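Local structure of LamCAT (Aquimarina, 6JH5) at residues H158-I169 with V173-A184. The protein probably hydrolyses the beta-glucan laminarin, as a marine bacterial laminarinase of glycoside hydrolase family 16. Sequence-based numbering, arbitrary orientation.
Sequences HIYTIEWDASVI and VDGNLYHEASIA
I159 O accepts from D174 N at 2.9 Å where strands 158-164 and 168-173 pair antiparallel, whereas I169 and A181 bond N to O both ways in the antiparallel hairpin of strands 168-173 and 176-182. At the first site the D174 carboxylate takes two donors, one per oxygen. H158 ND1 meets the syn lone pair of OD2 at 2.6 Å, only 3° out of the imidazole plane, while I159 N approaches OD1 at 2.9 Å. With CG anti to the carbonyl carbon (chi1 -56°), D174 brings OD1 into line with the N-H of I159. Replacing H158 by alanine is likely to leave OD2 without this donor and S153 O without its NE2 mate, while OD1 keeps I159 N. Beside it, V173 CG2 packs on Y160 CD1 at 3.6 Å, the side chains pointing the same way. At the far end I183 CD1 lies at the indole edge, 3.7 Å from W164 NE1, whose proton goes to F193 O. D165 OD1 accepts from S167 N at 2.8 Å, an Asx turn, and from V168 N, an Asx motif. Strand 168-173 thus runs between strands 158-164 and 176-182 in a meander, consistent with the family's jelly-roll fold; strand 81-88 pairs with 158-164 along its other edge.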
ATOM      1  N   HIS A 158       6.431  -6.035  11.382  1.00 14.40           N
ATOM      2  CA  HIS A 158       6.955  -4.675  11.600  1.00 13.37           C
ATOM      3  C   HIS A 158       5.789  -3.689  11.513  1.00 12.97           C
ATOM      4  O   HIS A 158       4.802  -4.010  10.939  1.00 14.18           O
ATOM      5  CB  HIS A 158       8.048  -4.313  10.590  1.00 13.85           C
ATOM      6  CG  HIS A 158       9.299  -5.102  10.744  1.00 14.59           C
ATOM      7  ND1 HIS A 158      10.306  -4.714  11.572  1.00 17.95           N
ATOM      8  CD2 HIS A 158       9.712  -6.244  10.170  1.00 16.22           C
ATOM      9  CE1 HIS A 158      11.274  -5.592  11.508  1.00 18.54           C
ATOM     10  NE2 HIS A 158      10.949  -6.521  10.651  1.00 16.76           N
ATOM     11  N   ILE A 159       5.947  -2.542  12.144  1.00 13.95           N
ATOM     12  CA  ILE A 159       4.858  -1.531  12.111  1.00 13.30           C
ATOM     13  C   ILE A 159       5.225  -0.435  11.111  1.00 12.67           C
ATOM     14  O   ILE A 159       6.230   0.168  11.282  1.00 13.53           O
ATOM     15  CB  ILE A 159       4.658  -0.967  13.512  1.00 16.61           C
ATOM     16  CG1 ILE A 159       4.474  -2.113  14.505  1.00 18.11           C
ATOM     17  CG2 ILE A 159       3.519   0.043  13.540  1.00 17.96           C
ATOM     18  CD1 ILE A 159       3.175  -2.757  14.402  1.00 24.27           C
ATOM     19  N   TYR A 160       4.391  -0.268  10.099  1.00 11.28           N
ATOM     20  CA  TYR A 160       4.622   0.720   9.025  1.00 10.86           C
ATOM     21  C   TYR A 160       3.648   1.868   9.246  1.00 11.07           C
ATOM     22  O   TYR A 160       2.501   1.618   9.298  1.00 12.20           O
ATOM     23  CB  TYR A 160       4.441   0.032   7.677  1.00 11.24           C
ATOM     24  CG  TYR A 160       5.436  -1.077   7.485  1.00 12.09           C
ATOM     25  CD1 TYR A 160       6.729  -0.800   7.092  1.00 11.98           C
ATOM     26  CD2 TYR A 160       5.110  -2.378   7.759  1.00 12.78           C
ATOM     27  CE1 TYR A 160       7.659  -1.803   6.917  1.00 12.66           C
ATOM     28  CE2 TYR A 160       6.024  -3.396   7.581  1.00 12.86           C
ATOM     29  CZ  TYR A 160       7.307  -3.106   7.179  1.00 12.58           C
ATOM     30  OH  TYR A 160       8.222  -4.086   7.028  1.00 12.96           O
ATOM     31  N   THR A 161       4.181   3.071   9.389  1.00 11.78           N
ATOM     32  CA  THR A 161       3.336   4.215   9.772  1.00 12.53           C
ATOM     33  C   THR A 161       3.668   5.484   8.980  1.00 12.46           C
ATOM     34  O   THR A 161       4.788   5.670   8.606  1.00 13.17           O
ATOM     35  CB  THR A 161       3.676   4.550  11.239  1.00 14.11           C
ATOM     36  OG1 THR A 161       3.588   3.386  12.061  1.00 16.25           O
ATOM     37  CG2 THR A 161       2.864   5.654  11.881  1.00 15.19           C
ATOM     38  N   ILE A 162       2.638   6.289   8.800  1.00 11.93           N
ATOM     39  CA  ILE A 162       2.825   7.695   8.377  1.00 11.96           C
ATOM     40  C   ILE A 162       2.133   8.582   9.401  1.00 11.73           C
ATOM     41  O   ILE A 162       1.198   8.157   9.968  1.00 13.08           O
ATOM     42  CB  ILE A 162       2.309   8.046   6.969  1.00 12.90           C
ATOM     43  CG1 ILE A 162       0.844   7.668   6.764  1.00 14.27           C
ATOM     44  CG2 ILE A 162       3.235   7.470   5.913  1.00 14.23           C
ATOM     45  CD1 ILE A 162       0.168   8.402   5.648  1.00 15.21           C
ATOM     46  N   GLU A 163       2.701   9.756   9.601  1.00 12.91           N
ATOM     47  CA  GLU A 163       2.044  10.845  10.351  1.00 12.92           C
ATOM     48  C   GLU A 163       1.869  11.935   9.304  1.00 14.41           C
ATOM     49  O   GLU A 163       2.806  12.275   8.688  1.00 14.82           O
ATOM     50  CB  GLU A 163       2.834  11.272  11.582  1.00 14.25           C
ATOM     51  CG  GLU A 163       2.823  10.227  12.672  1.00 15.82           C
ATOM     52  CD  GLU A 163       3.601  10.677  13.884  1.00 19.20           C
ATOM     53  OE1 GLU A 163       4.004  11.809  13.900  1.00 23.49           O
ATOM     54  OE2 GLU A 163       3.813   9.877  14.738  1.00 23.11           O
ATOM     55  N   TRP A 164       0.647  12.397   9.141  1.00 12.90           N
ATOM     56  CA  TRP A 164       0.333  13.341   8.056  1.00 12.72           C
ATOM     57  C   TRP A 164      -0.484  14.496   8.623  1.00 13.29           C
ATOM     58  O   TRP A 164      -1.427  14.260   9.287  1.00 14.67           O
ATOM     59  CB  TRP A 164      -0.425  12.530   7.010  1.00 12.48           C
ATOM     60  CG  TRP A 164      -1.169  13.228   5.923  1.00 12.77           C
ATOM     61  CD1 TRP A 164      -0.857  14.377   5.265  1.00 12.79           C
ATOM     62  CD2 TRP A 164      -2.366  12.736   5.315  1.00 11.72           C
ATOM     63  NE1 TRP A 164      -1.780  14.630   4.295  1.00 12.99           N
ATOM     64  CE2 TRP A 164      -2.725  13.652   4.317  1.00 12.83           C
ATOM     65  CE3 TRP A 164      -3.167  11.618   5.532  1.00 12.67           C
ATOM     66  CZ2 TRP A 164      -3.860  13.469   3.543  1.00 13.89           C
ATOM     67  CZ3 TRP A 164      -4.285  11.448   4.771  1.00 13.16           C
ATOM     68  CH2 TRP A 164      -4.628  12.365   3.795  1.00 14.52           C
ATOM     69  N   ASP A 165      -0.041  15.693   8.334  1.00 14.24           N
ATOM     70  CA  ASP A 165      -0.782  16.905   8.729  1.00 14.65           C
ATOM     71  C   ASP A 165      -0.719  17.894   7.569  1.00 16.09           C
ATOM     72  O   ASP A 165      -0.208  17.591   6.558  1.00 14.51           O
ATOM     73  CB  ASP A 165      -0.386  17.450  10.098  1.00 16.00           C
ATOM     74  CG  ASP A 165       0.950  18.166  10.176  1.00 21.44           C
ATOM     75  OD1 ASP A 165       1.546  18.391   9.158  1.00 18.71           O
ATOM     76  OD2 ASP A 165       1.365  18.441  11.289  1.00 22.33           O
ATOM     77  N   ALA A 166      -1.212  19.099   7.806  1.00 16.41           N
ATOM     78  CA  ALA A 166      -1.261  20.130   6.750  1.00 17.20           C
ATOM     79  C   ALA A 166       0.140  20.582   6.337  1.00 16.89           C
ATOM     80  O   ALA A 166       0.241  21.205   5.320  1.00 19.51           O
ATOM     81  CB  ALA A 166      -2.067  21.308   7.236  1.00 18.42           C
ATOM     82  N   SER A 167       1.146  20.295   7.155  1.00 16.93           N
ATOM     83  CA  SER A 167       2.534  20.729   6.869  1.00 17.21           C
ATOM     84  C   SER A 167       3.417  19.614   6.342  1.00 15.37           C
ATOM     85  O   SER A 167       4.336  19.927   5.656  1.00 16.45           O
ATOM     86  CB  SER A 167       3.221  21.197   8.113  1.00 19.91           C
ATOM     87  OG  SER A 167       2.648  22.376   8.601  1.00 29.54           O
ATOM     88  N   VAL A 168       3.164  18.392   6.765  1.00 15.11           N
ATOM     89  CA  VAL A 168       4.172  17.357   6.429  1.00 15.11           C
ATOM     90  C   VAL A 168       3.610  15.934   6.430  1.00 14.50           C
ATOM     91  O   VAL A 168       2.578  15.705   6.960  1.00 14.65           O
ATOM     92  CB  VAL A 168       5.244  17.464   7.521  1.00 17.30           C
ATOM     93  CG1 VAL A 168       4.748  16.877   8.835  1.00 19.57           C
ATOM     94  CG2 VAL A 168       6.564  16.865   7.128  1.00 18.77           C
ATOM     95  N   ILE A 169       4.336  15.060   5.754  1.00 12.85           N
ATOM     96  CA  ILE A 169       4.104  13.605   5.848  1.00 13.07           C
ATOM     97  C   ILE A 169       5.426  13.027   6.343  1.00 12.60           C
ATOM     98  O   ILE A 169       6.435  13.391   5.833  1.00 12.17           O
ATOM     99  CB  ILE A 169       3.707  12.977   4.508  1.00 13.41           C
ATOM    100  CG1 ILE A 169       2.423  13.609   3.983  1.00 13.73           C
ATOM    101  CG2 ILE A 169       3.574  11.467   4.679  1.00 13.36           C
ATOM    102  CD1 ILE A 169       2.139  13.288   2.549  1.00 14.68           C
ATOM    103  N   VAL A 173       9.250   3.121  10.357  1.00 14.18           N
ATOM    104  CA  VAL A 173       9.127   1.648  10.534  1.00 13.58           C
ATOM    105  C   VAL A 173       9.553   1.354  11.970  1.00 14.23           C
ATOM    106  O   VAL A 173      10.572   1.822  12.363  1.00 14.61           O
ATOM    107  CB  VAL A 173       9.930   0.811   9.532  1.00 14.03           C
ATOM    108  CG1 VAL A 173       9.727  -0.676   9.790  1.00 14.87           C
ATOM    109  CG2 VAL A 173       9.566   1.191   8.112  1.00 14.56           C
ATOM    110  N   ASP A 174       8.663   0.747  12.741  1.00 14.26           N
ATOM    111  CA  ASP A 174       8.927   0.429  14.171  1.00 15.72           C
ATOM    112  C   ASP A 174       9.258   1.715  14.923  1.00 17.90           C
ATOM    113  O   ASP A 174      10.117   1.697  15.785  1.00 17.94           O
ATOM    114  CB  ASP A 174       9.975  -0.661  14.308  1.00 16.96           C
ATOM    115  CG  ASP A 174       9.617  -1.928  13.560  1.00 17.68           C
ATOM    116  OD1 ASP A 174       8.446  -2.255  13.505  1.00 17.28           O
ATOM    117  OD2 ASP A 174      10.518  -2.531  13.052  1.00 19.20           O
ATOM    118  N   GLY A 175       8.632   2.811  14.507  1.00 15.01           N
ATOM    119  CA  GLY A 175       8.790   4.128  15.145  1.00 15.91           C
ATOM    120  C   GLY A 175      10.047   4.859  14.725  1.00 15.15           C
ATOM    121  O   GLY A 175      10.282   5.897  15.237  1.00 17.66           O
ATOM    122  N   ASN A 176      10.784   4.304  13.787  1.00 14.79           N
ATOM    123  CA  ASN A 176      12.038   4.931  13.319  1.00 14.63           C
ATOM    124  C   ASN A 176      11.728   5.798  12.090  1.00 15.86           C
ATOM    125  O   ASN A 176      11.310   5.271  11.110  1.00 14.13           O
ATOM    126  CB  ASN A 176      13.094   3.877  13.015  1.00 16.28           C
ATOM    127  CG  ASN A 176      13.448   3.058  14.234  1.00 19.41           C
ATOM    128  OD1 ASN A 176      13.460   1.845  14.184  1.00 26.80           O
ATOM    129  ND2 ASN A 176      13.721   3.726  15.319  1.00 19.38           N
ATOM    130  N   LEU A 177      11.963   7.099  12.215  1.00 15.54           N
ATOM    131  CA  LEU A 177      11.687   8.057  11.113  1.00 13.96           C
ATOM    132  C   LEU A 177      12.736   7.863  10.021  1.00 15.84           C
ATOM    133  O   LEU A 177      13.888   7.817  10.347  1.00 16.56           O
ATOM    134  CB  LEU A 177      11.769   9.474  11.676  1.00 14.97           C
ATOM    135  CG  LEU A 177      11.623  10.597  10.665  1.00 15.62           C
ATOM    136  CD1 LEU A 177      10.232  10.585  10.102  1.00 15.23           C
ATOM    137  CD2 LEU A 177      11.927  11.930  11.314  1.00 18.03           C
ATOM    138  N   TYR A 178      12.304   7.700   8.776  1.00 13.83           N
ATOM    139  CA  TYR A 178      13.274   7.522   7.667  1.00 13.76           C
ATOM    140  C   TYR A 178      12.944   8.383   6.439  1.00 15.57           C
ATOM    141  O   TYR A 178      13.761   8.472   5.589  1.00 15.44           O
ATOM    142  CB  TYR A 178      13.376   6.045   7.291  1.00 13.76           C
ATOM    143  CG  TYR A 178      12.141   5.517   6.623  1.00 13.71           C
ATOM    144  CD1 TYR A 178      11.094   5.058   7.377  1.00 12.44           C
ATOM    145  CD2 TYR A 178      12.009   5.537   5.254  1.00 14.80           C
ATOM    146  CE1 TYR A 178       9.945   4.585   6.788  1.00 13.82           C
ATOM    147  CE2 TYR A 178      10.871   5.055   4.648  1.00 14.39           C
ATOM    148  CZ  TYR A 178       9.829   4.594   5.417  1.00 14.30           C
ATOM    149  OH  TYR A 178       8.700   4.138   4.835  1.00 14.58           O
ATOM    150  N   HIS A 179      11.754   8.965   6.373  1.00 13.70           N
ATOM    151  CA  HIS A 179      11.401   9.797   5.198  1.00 13.04           C
ATOM    152  C   HIS A 179      10.441  10.893   5.639  1.00 12.12           C
ATOM    153  O   HIS A 179       9.733  10.693   6.577  1.00 13.32           O
ATOM    154  CB  HIS A 179      10.832   8.925   4.065  1.00 14.04           C
ATOM    155  CG  HIS A 179      10.603   9.614   2.763  1.00 14.49           C
ATOM    156  ND1 HIS A 179      11.523  10.443   2.188  1.00 16.31           N
ATOM    157  CD2 HIS A 179       9.572   9.565   1.903  1.00 13.88           C
ATOM    158  CE1 HIS A 179      11.060  10.874   1.047  1.00 16.05           C
ATOM    159  NE2 HIS A 179       9.882  10.365   0.851  1.00 14.43           N
ATOM    160  N   GLU A 180      10.513  12.028   4.985  1.00 13.00           N
ATOM    161  CA  GLU A 180       9.656  13.173   5.346  1.00 13.05           C
ATOM    162  C   GLU A 180       9.467  14.023   4.098  1.00 13.19           C
ATOM    163  O   GLU A 180      10.393  14.152   3.358  1.00 16.47           O
ATOM    164  CB  GLU A 180      10.298  13.978   6.479  1.00 14.63           C
ATOM    165  CG  GLU A 180       9.501  15.187   6.904  1.00 16.47           C
ATOM    166  CD  GLU A 180      10.053  15.872   8.146  1.00 17.67           C
ATOM    167  OE1 GLU A 180      10.618  15.188   8.960  1.00 17.68           O
ATOM    168  OE2 GLU A 180       9.883  17.062   8.272  1.00 18.48           O
ATOM    169  N   ALA A 181       8.265  14.528   3.908  1.00 12.59           N
ATOM    170  CA  ALA A 181       8.021  15.397   2.748  1.00 13.27           C
ATOM    171  C   ALA A 181       7.181  16.585   3.207  1.00 13.34           C
ATOM    172  O   ALA A 181       6.164  16.375   3.796  1.00 14.10           O
ATOM    173  CB  ALA A 181       7.310  14.623   1.672  1.00 13.95           C
ATOM    174  N   SER A 182       7.636  17.781   2.891  1.00 13.39           N
ATOM    175  CA  SER A 182       6.807  18.960   3.211  1.00 13.06           C
ATOM    176  C   SER A 182       5.679  19.101   2.185  1.00 13.56           C
ATOM    177  O   SER A 182       5.916  18.930   0.997  1.00 13.23           O
ATOM    178  CB  SER A 182       7.618  20.220   3.257  1.00 14.62           C
ATOM    179  OG  SER A 182       6.771  21.311   3.533  1.00 14.40           O
ATOM    180  N   ILE A 183       4.481  19.338   2.707  1.00 12.58           N
ATOM    181  CA  ILE A 183       3.313  19.686   1.864  1.00 12.56           C
ATOM    182  C   ILE A 183       2.797  21.060   2.309  1.00 13.14           C
ATOM    183  O   ILE A 183       1.744  21.433   1.914  1.00 14.34           O
ATOM    184  CB  ILE A 183       2.228  18.597   1.905  1.00 13.52           C
ATOM    185  CG1 ILE A 183       1.668  18.360   3.301  1.00 14.35           C
ATOM    186  CG2 ILE A 183       2.738  17.299   1.302  1.00 13.62           C
ATOM    187  CD1 ILE A 183       0.458  17.460   3.273  1.00 15.68           C
ATOM    188  N   ALA A 184       3.618  21.766   3.065  1.00 15.35           N
ATOM    189  CA  ALA A 184       3.212  23.067   3.647  1.00 15.70           C
ATOM    190  C   ALA A 184       2.913  24.062   2.535  1.00 16.12           C
ATOM    191  O   ALA A 184       3.726  24.229   1.693  1.00 15.30           O
ATOM    192  CB  ALA A 184       4.320  23.586   4.505  1.00 15.97           C
TER
HETATM  193  O   HOH W   1       6.104   2.855  13.080  1.00 19.39           O